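Transketolase (Campylobacter jejuni, PDB 3L84) belongs to the transketolase family of thiamine diphosphate-binding proteins, each chain joining two alpha/beta domains of the thiamine diphosphate-binding kind to a C-terminal domain. Local coordinates at residues A[56-60]-A[403-407]; A[108-112]-A[399-403]. All coordinates share one frame; numbering follows the deposited sequence.

Contact 1 of 2, residues A[56-60]-A[403-407]; sequences LNRDR and RYGIF
The CA atoms nearest each other belong to Leu56 and Gly405, 6.7 Å apart, where the loop running into strand 60-63 meets the end of helix 391-404; Gly405, the first residue past the helical backbone angles, has the positive phi that glycine adopts easily. Arg60 carries the polar side of the contact. Its NH2 gives a hydrogen bond of 2.9 Å to Tyr404 O, in the carbonyl plane and on a lone pair; this oxygen, near the end of the helix, also accepts from a water. Bent at chi2 (-61°), the arginine also folds back on its own loop: NH1 and NH2 grip Leu56 O end-on, and NH1 bonds Arg58 O as well. Held by these bonds, the guanidinium lies flat on the Tyr404 ring, planes 8° apart, with NH2 over the middle of the face; CZ sits 4.2 Å from the ring centroid, an off-centre cation-pi contact. The opposite face of the guanidinium carries Arg58 NH1, itself linked through that same water to Tyr404 O. Leu56 adds the apolar part: with CG anti to N (chi1 -169°), its CD1 comes 4.1 Å from Tyr404 CE2 and 4.2 Å from Ile406 CG2, a branched aliphatic tip suiting a place between an aromatic ring and another aliphatic side chain. The Tyr404 hydroxyl is hydrogen-bonded to His144, while its ring packs on Ala129, Ala130 and Ala133 of helix 118-137. Helix 314-321 closes the aliphatic side, with Leu317 against both Leu56 and Ile406.

Contact 2 of 2, residues A[108-112]-A[399-403]; sequences GVEIA and NAFAR
Arg403 binds the backbone of the 108-112 loop through three hydrogen bonds. Two of them converge on one acceptor: NE reaches Glu110 O at 2.9 Å with a fairly straight N-H...O angle of 160°, and NH2 reaches the same oxygen at 3.1 Å. This is a side-on grip, with the oxygen in the guanidinium plane, although both nitrogens approach from one face of the carbonyl plane, NH2 well above it. The third bond, from NH2 to Val109 O, is weak at 3.3 Å. Arginine suits the place because its long chain, bent at chi2 and chi3 (-74° and -66°), can leave a helix and still present several N-H groups to successive carbonyls of a loop without regular structure.

A water extends this polar set, donating to Val109 O at 2.7 Å and weakly accepting from Arg403 NH2. Glu110 OE2 forms a salt bridge with Arg58.

In the fold, the loop leads into helix 118-137 of the thiamine diphosphate-binding domain, whereas helix 391-404 precedes strand 408-414 in the parallel sheet of the pyrimidine-binding domain. The bonds therefore join two domains of the same chain, both of the alpha/beta type shared by this cofactor family.

Apolar contact is made by Ile111, whose CG1 branch extends away from its own backbone N and carries CD1 across to the helix. There CD1 lies 4.0 Å from Ala400 N and 4.3 Å from Ala400 CB, the small alanine letting the methyl come close to the helix backbone. CD1 also approaches Asn399 CB at 4.2 Å. The Asn399 amide is engaged by His435 and by Ala424 O, while Met431 of helix 418-431 and Asn122 of helix 118-137 pack on Ile111.

The two contacts have centres about 9 Å apart and share helix 391-404: contact 2 uses roughly its last turn, and contact 1 its end and the residues that follow, with Arg403 common to both. Their other halves, 56-60 and 108-112, come from separate loops of the thiamine diphosphate-binding domain, in that order along the chain. A salt bridge between Arg58 and Glu110 ties these two loops directly, and within the second pair of segments Phe401 meets Phe407 edge-to-face. One helix of the pyrimidine-binding domain is thus docked against two linked loops, which joins the first two domains of the chain through two adjoining, largely buried contacts.

Contact 1 of 2, residues A[56-60]-A[403-407]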
ATOM      1  N   LEU A  56      30.130 -12.925  -0.180  1.00  6.98           N
ATOM      2  CA  LEU A  56      29.082 -12.896  -1.211  1.00  6.90           C
ATOM      3  C   LEU A  56      28.303 -14.199  -1.333  1.00  6.68           C
ATOM      4  O   LEU A  56      27.137 -14.167  -1.704  1.00  7.44           O
ATOM      5  CB  LEU A  56      29.710 -12.558  -2.563  1.00  7.65           C
ATOM      6  CG  LEU A  56      28.748 -12.240  -3.686  1.00  7.57           C
ATOM      7  CD1 LEU A  56      27.950 -10.962  -3.421  1.00 10.41           C
ATOM      8  CD2 LEU A  56      29.553 -12.068  -4.973  1.00 11.47           C
ATOM      9  N   ASN A  57      28.948 -15.334  -1.077  1.00  6.13           N
ATOM     10  CA  ASN A  57      28.323 -16.637  -1.259  1.00  5.75           C
ATOM     11  C   ASN A  57      27.825 -17.252   0.050  1.00  6.24           C
ATOM     12  O   ASN A  57      27.590 -18.450   0.098  1.00  6.70           O
ATOM     13  CB  ASN A  57      29.227 -17.612  -2.035  1.00  6.58           C
ATOM     14  CG  ASN A  57      28.463 -18.819  -2.580  1.00  6.12           C
ATOM     15  OD1 ASN A  57      27.373 -18.689  -3.093  1.00  6.84           O
ATOM     16  ND2 ASN A  57      29.047 -20.020  -2.452  1.00  6.79           N
ATOM     17  N   ARG A  58      27.678 -16.447   1.079  1.00  6.21           N
ATOM     18  CA  ARG A  58      27.043 -16.904   2.311  1.00  5.97           C
ATOM     19  C   ARG A  58      25.583 -17.292   2.084  1.00  6.71           C
ATOM     20  O   ARG A  58      24.895 -16.717   1.238  1.00  7.06           O
ATOM     21  CB  ARG A  58      27.095 -15.819   3.379  1.00  7.15           C
ATOM     22  CG  ARG A  58      26.220 -14.631   3.102  1.00  6.46           C
ATOM     23  CD  ARG A  58      26.534 -13.478   4.014  1.00  6.36           C
ATOM     24  NE  ARG A  58      25.606 -12.356   3.843  1.00  7.51           N
ATOM     25  CZ  ARG A  58      25.823 -11.390   2.971  1.00  7.93           C
ATOM     26  NH1 ARG A  58      26.843 -11.413   2.139  1.00  7.57           N
ATOM     27  NH2 ARG A  58      25.003 -10.360   2.890  1.00  8.98           N
ATOM     28  N   ASP A  59      25.075 -18.241   2.857  1.00  5.76           N
ATOM     29  CA  ASP A  59      23.631 -18.392   2.943  1.00  6.32           C
ATOM     30  C   ASP A  59      23.023 -17.108   3.519  1.00  6.81           C
ATOM     31  O   ASP A  59      23.614 -16.476   4.394  1.00  8.48           O
ATOM     32  CB  ASP A  59      23.241 -19.539   3.854  1.00  6.95           C
ATOM     33  CG  ASP A  59      23.584 -20.897   3.308  1.00  7.89           C
ATOM     34  OD1 ASP A  59      23.817 -21.080   2.082  1.00  7.22           O
ATOM     35  OD2 ASP A  59      23.650 -21.855   4.119  1.00  8.69           O
ATOM     36  N   ARG A  60      21.850 -16.741   3.035  1.00  7.56           N
ATOM     37  CA  ARG A  60      21.138 -15.547   3.501  1.00  8.07           C
ATOM     38  C   ARG A  60      19.996 -16.023   4.416  1.00  7.99           C
ATOM     39  O   ARG A  60      19.114 -16.745   3.972  1.00  9.28           O
ATOM     40  CB  ARG A  60      20.572 -14.691   2.347  1.00  9.27           C
ATOM     41  CG  ARG A  60      21.514 -14.289   1.181  1.00 11.98           C
ATOM     42  CD  ARG A  60      22.639 -13.471   1.679  1.00 11.65           C
ATOM     43  NE  ARG A  60      23.328 -12.654   0.653  1.00  8.82           N
ATOM     44  CZ  ARG A  60      24.291 -13.078  -0.172  1.00  7.33           C
ATOM     45  NH1 ARG A  60      24.655 -14.354  -0.192  1.00  7.15           N
ATOM     46  NH2 ARG A  60      24.944 -12.226  -0.968  1.00  7.41           N
ATOM     47  N   ARG A 403      20.415  -5.235  -1.505  1.00  5.92           N
ATOM     48  CA  ARG A 403      21.210  -5.737  -0.398  1.00  6.64           C
ATOM     49  C   ARG A 403      22.086  -6.899  -0.786  1.00  7.89           C
ATOM     50  O   ARG A 403      22.989  -7.241  -0.003  1.00  9.65           O
ATOM     51  CB  ARG A 403      20.303  -6.147   0.787  1.00  6.89           C
ATOM     52  CG  ARG A 403      19.688  -4.969   1.518  1.00  7.29           C
ATOM     53  CD  ARG A 403      20.706  -4.258   2.369  1.00  8.27           C
ATOM     54  NE  ARG A 403      21.185  -5.093   3.474  1.00  8.46           N
ATOM     55  CZ  ARG A 403      22.319  -4.944   4.148  1.00  9.86           C
ATOM     56  NH1 ARG A 403      23.211  -4.015   3.823  1.00 13.83           N
ATOM     57  NH2 ARG A 403      22.563  -5.762   5.163  1.00  9.97           N
ATOM     58  N   TYR A 404      21.902  -7.508  -1.955  1.00  6.62           N
ATOM     59  CA  TYR A 404      22.616  -8.754  -2.246  1.00  6.67           C
ATOM     60  C   TYR A 404      24.123  -8.580  -2.286  1.00  6.50           C
ATOM     61  O   TYR A 404      24.856  -9.421  -1.765  1.00  6.93           O
ATOM     62  CB  TYR A 404      22.087  -9.365  -3.564  1.00  5.75           C
ATOM     63  CG  TYR A 404      22.634 -10.733  -3.836  1.00  5.29           C
ATOM     64  CD1 TYR A 404      22.075 -11.844  -3.258  1.00  6.33           C
ATOM     65  CD2 TYR A 404      23.764 -10.917  -4.611  1.00  5.42           C
ATOM     66  CE1 TYR A 404      22.589 -13.070  -3.433  1.00  5.84           C
ATOM     67  CE2 TYR A 404      24.291 -12.146  -4.819  1.00  6.45           C
ATOM     68  CZ  TYR A 404      23.702 -13.256  -4.228  1.00  6.12           C
ATOM     69  OH  TYR A 404      24.260 -14.509  -4.415  1.00  5.58           O
ATOM     70  N   GLY A 405      24.602  -7.543  -2.958  1.00  6.93           N
ATOM     71  CA  GLY A 405      26.001  -7.158  -2.927  1.00  6.72           C
ATOM     72  C   GLY A 405      26.529  -6.612  -4.242  1.00  7.34           C
ATOM     73  O   GLY A 405      27.579  -5.981  -4.240  1.00  9.55           O
ATOM     74  N   ILE A 406      25.878  -6.905  -5.357  1.00  6.09           N
ATOM     75  CA  ILE A 406      26.398  -6.590  -6.687  1.00  6.37           C
ATOM     76  C   ILE A 406      25.382  -5.910  -7.636  1.00  6.21           C
ATOM     77  O   ILE A 406      25.750  -5.654  -8.815  1.00  6.85           O
ATOM     78  CB  ILE A 406      26.968  -7.850  -7.372  1.00  5.93           C
ATOM     79  CG1 ILE A 406      25.900  -8.952  -7.480  1.00  7.31           C
ATOM     80  CG2 ILE A 406      28.244  -8.318  -6.658  1.00  7.70           C
ATOM     81  CD1 ILE A 406      26.271 -10.099  -8.459  1.00  8.63           C
ATOM     82  N   PHE A 407      24.194  -5.579  -7.160  1.00  6.45           N
ATOM     83  CA  PHE A 407      23.119  -5.092  -8.034  1.00  6.15           C
ATOM     84  C   PHE A 407      22.648  -3.691  -7.699  1.00  6.64           C
ATOM     85  O   PHE A 407      22.699  -3.247  -6.544  1.00  7.62           O
ATOM     86  CB  PHE A 407      21.912  -6.026  -8.010  1.00  6.99           C
ATOM     87  CG  PHE A 407      22.201  -7.423  -8.477  1.00  5.93           C
ATOM     88  CD1 PHE A 407      22.597  -7.659  -9.774  1.00  6.37           C
ATOM     89  CD2 PHE A 407      22.139  -8.481  -7.605  1.00  5.35           C
ATOM     90  CE1 PHE A 407      22.871  -8.944 -10.210  1.00  7.51           C
ATOM     91  CE2 PHE A 407      22.415  -9.781  -8.024  1.00  6.56           C
ATOM     92  CZ  PHE A 407      22.808  -9.981  -9.352  1.00  7.25           C
TER
HETATM   93  O   HOH W   1      26.647  -9.140   0.332  1.00 15.86           O
HETATM   94  O   HOH W   2      24.507  -7.103   2.312  1.00 30.65           O
HETATM   95  O   HOH W   3      22.681  -9.885   0.985  1.00 12.15           O

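Contact 2 of 2, residues A[108-112]-A[399-403]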
ATOM      1  N   GLY A 108      25.331  -8.548  10.556  1.00 10.98           N
ATOM      2  CA  GLY A 108      24.723  -9.844  10.529  1.00 11.19           C
ATOM      3  C   GLY A 108      23.257  -9.829  10.149  1.00 10.06           C
ATOM      4  O   GLY A 108      22.722 -10.840   9.763  1.00 12.70           O
ATOM      5  N   VAL A 109      22.571  -8.685  10.270  1.00  8.37           N
ATOM      6  CA  VAL A 109      21.173  -8.583   9.890  1.00  7.81           C
ATOM      7  C   VAL A 109      21.105  -8.376   8.374  1.00  7.21           C
ATOM      8  O   VAL A 109      21.626  -7.395   7.831  1.00  7.71           O
ATOM      9  CB  VAL A 109      20.489  -7.431  10.615  1.00  6.22           C
ATOM     10  CG1 VAL A 109      19.112  -7.184  10.012  1.00  8.22           C
ATOM     11  CG2 VAL A 109      20.387  -7.720  12.125  1.00  6.96           C
ATOM     12  N   GLU A 110      20.456  -9.282   7.667  1.00  6.99           N
ATOM     13  CA  GLU A 110      20.484  -9.234   6.219  1.00  7.62           C
ATOM     14  C   GLU A 110      19.657  -8.107   5.638  1.00  7.26           C
ATOM     15  O   GLU A 110      20.016  -7.529   4.609  1.00  8.11           O
ATOM     16  CB  GLU A 110      20.026 -10.576   5.627  1.00  8.40           C
ATOM     17  CG  GLU A 110      21.029 -11.731   5.853  1.00  9.84           C
ATOM     18  CD  GLU A 110      22.331 -11.599   5.098  1.00 11.94           C
ATOM     19  OE1 GLU A 110      22.413 -10.754   4.178  1.00 12.75           O
ATOM     20  OE2 GLU A 110      23.251 -12.371   5.440  1.00 10.49           O
ATOM     21  N   ILE A 111      18.529  -7.851   6.254  1.00  6.77           N
ATOM     22  CA  ILE A 111      17.565  -6.879   5.739  1.00  7.47           C
ATOM     23  C   ILE A 111      16.683  -6.484   6.891  1.00  7.35           C
ATOM     24  O   ILE A 111      16.463  -7.278   7.802  1.00  7.26           O
ATOM     25  CB  ILE A 111      16.807  -7.470   4.521  1.00  8.18           C
ATOM     26  CG1 ILE A 111      15.984  -6.404   3.777  1.00  9.50           C
ATOM     27  CG2 ILE A 111      15.887  -8.604   4.931  1.00  9.57           C
ATOM     28  CD1 ILE A 111      15.796  -6.721   2.299  1.00 10.62           C
ATOM     29  N   ALA A 112      16.241  -5.237   6.930  1.00  6.33           N
ATOM     30  CA  ALA A 112      15.342  -4.792   7.959  1.00  6.28           C
ATOM     31  C   ALA A 112      14.000  -5.421   7.784  1.00  8.11           C
ATOM     32  O   ALA A 112      13.486  -5.448   6.663  1.00  9.97           O
ATOM     33  CB  ALA A 112      15.210  -3.233   7.941  1.00  7.00           C
ATOM     34  N   ASN A 399      14.341  -4.513  -2.962  1.00  5.53           N
ATOM     35  CA  ASN A 399      15.075  -4.169  -1.735  1.00  5.79           C
ATOM     36  C   ASN A 399      16.147  -5.216  -1.454  1.00  5.41           C
ATOM     37  O   ASN A 399      17.263  -4.885  -1.052  1.00  5.85           O
ATOM     38  CB  ASN A 399      14.133  -4.054  -0.544  1.00  5.02           C
ATOM     39  CG  ASN A 399      13.295  -2.818  -0.532  1.00  6.80           C
ATOM     40  OD1 ASN A 399      13.542  -1.856  -1.250  1.00  6.12           O
ATOM     41  ND2 ASN A 399      12.266  -2.831   0.327  1.00  6.52           N
ATOM     42  N   ALA A 400      15.824  -6.484  -1.684  1.00  5.47           N
ATOM     43  CA  ALA A 400      16.782  -7.548  -1.517  1.00  5.90           C
ATOM     44  C   ALA A 400      17.852  -7.554  -2.611  1.00  5.47           C
ATOM     45  O   ALA A 400      19.018  -7.785  -2.291  1.00  6.13           O
ATOM     46  CB  ALA A 400      16.043  -8.918  -1.442  1.00  6.80           C
ATOM     47  N   PHE A 401      17.495  -7.305  -3.862  1.00  5.32           N
ATOM     48  CA  PHE A 401      18.511  -7.135  -4.899  1.00  5.70           C
ATOM     49  C   PHE A 401      19.510  -6.083  -4.464  1.00  5.64           C
ATOM     50  O   PHE A 401      20.715  -6.230  -4.684  1.00  6.82           O
ATOM     51  CB  PHE A 401      17.924  -6.741  -6.269  1.00  5.67           C
ATOM     52  CG  PHE A 401      17.514  -7.891  -7.159  1.00  5.75           C
ATOM     53  CD1 PHE A 401      16.306  -8.528  -7.024  1.00  7.45           C
ATOM     54  CD2 PHE A 401      18.391  -8.330  -8.152  1.00  7.18           C
ATOM     55  CE1 PHE A 401      15.955  -9.577  -7.861  1.00  8.01           C
ATOM     56  CE2 PHE A 401      18.041  -9.383  -9.000  1.00  6.33           C
ATOM     57  CZ  PHE A 401      16.825  -9.990  -8.863  1.00  7.47           C
ATOM     58  N   ALA A 402      19.045  -4.971  -3.916  1.00  5.79           N
ATOM     59  CA  ALA A 402      19.929  -3.895  -3.489  1.00  6.36           C
ATOM     60  C   ALA A 402      20.847  -4.280  -2.325  1.00  7.87           C
ATOM     61  O   ALA A 402      21.927  -3.700  -2.174  1.00 10.11           O
ATOM     62  CB  ALA A 402      19.082  -2.656  -3.126  1.00  7.07           C
ATOM     63  N   ARG A 403      20.415  -5.235  -1.505  1.00  5.92           N
ATOM     64  CA  ARG A 403      21.210  -5.737  -0.398  1.00  6.64           C
ATOM     65  C   ARG A 403      22.086  -6.899  -0.786  1.00  7.89           C
ATOM     66  O   ARG A 403      22.989  -7.241  -0.003  1.00  9.65           O
ATOM     67  CB  ARG A 403      20.303  -6.147   0.787  1.00  6.89           C
ATOM     68  CG  ARG A 403      19.688  -4.969   1.518  1.00  7.29           C
ATOM     69  CD  ARG A 403      20.706  -4.258   2.369  1.00  8.27           C
ATOM     70  NE  ARG A 403      21.185  -5.093   3.474  1.00  8.46           N
ATOM     71  CZ  ARG A 403      22.319  -4.944   4.148  1.00  9.86           C
ATOM     72  NH1 ARG A 403      23.211  -4.015   3.823  1.00 13.83           N
ATOM     73  NH2 ARG A 403      22.563  -5.762   5.163  1.00  9.97           N
TER
HETATM   74  O   HOH W   4      23.773  -5.763   8.039  1.00 11.39           O
HETATM   75  O   HOH W   3      22.681  -9.885   0.985  1.00 12.15           O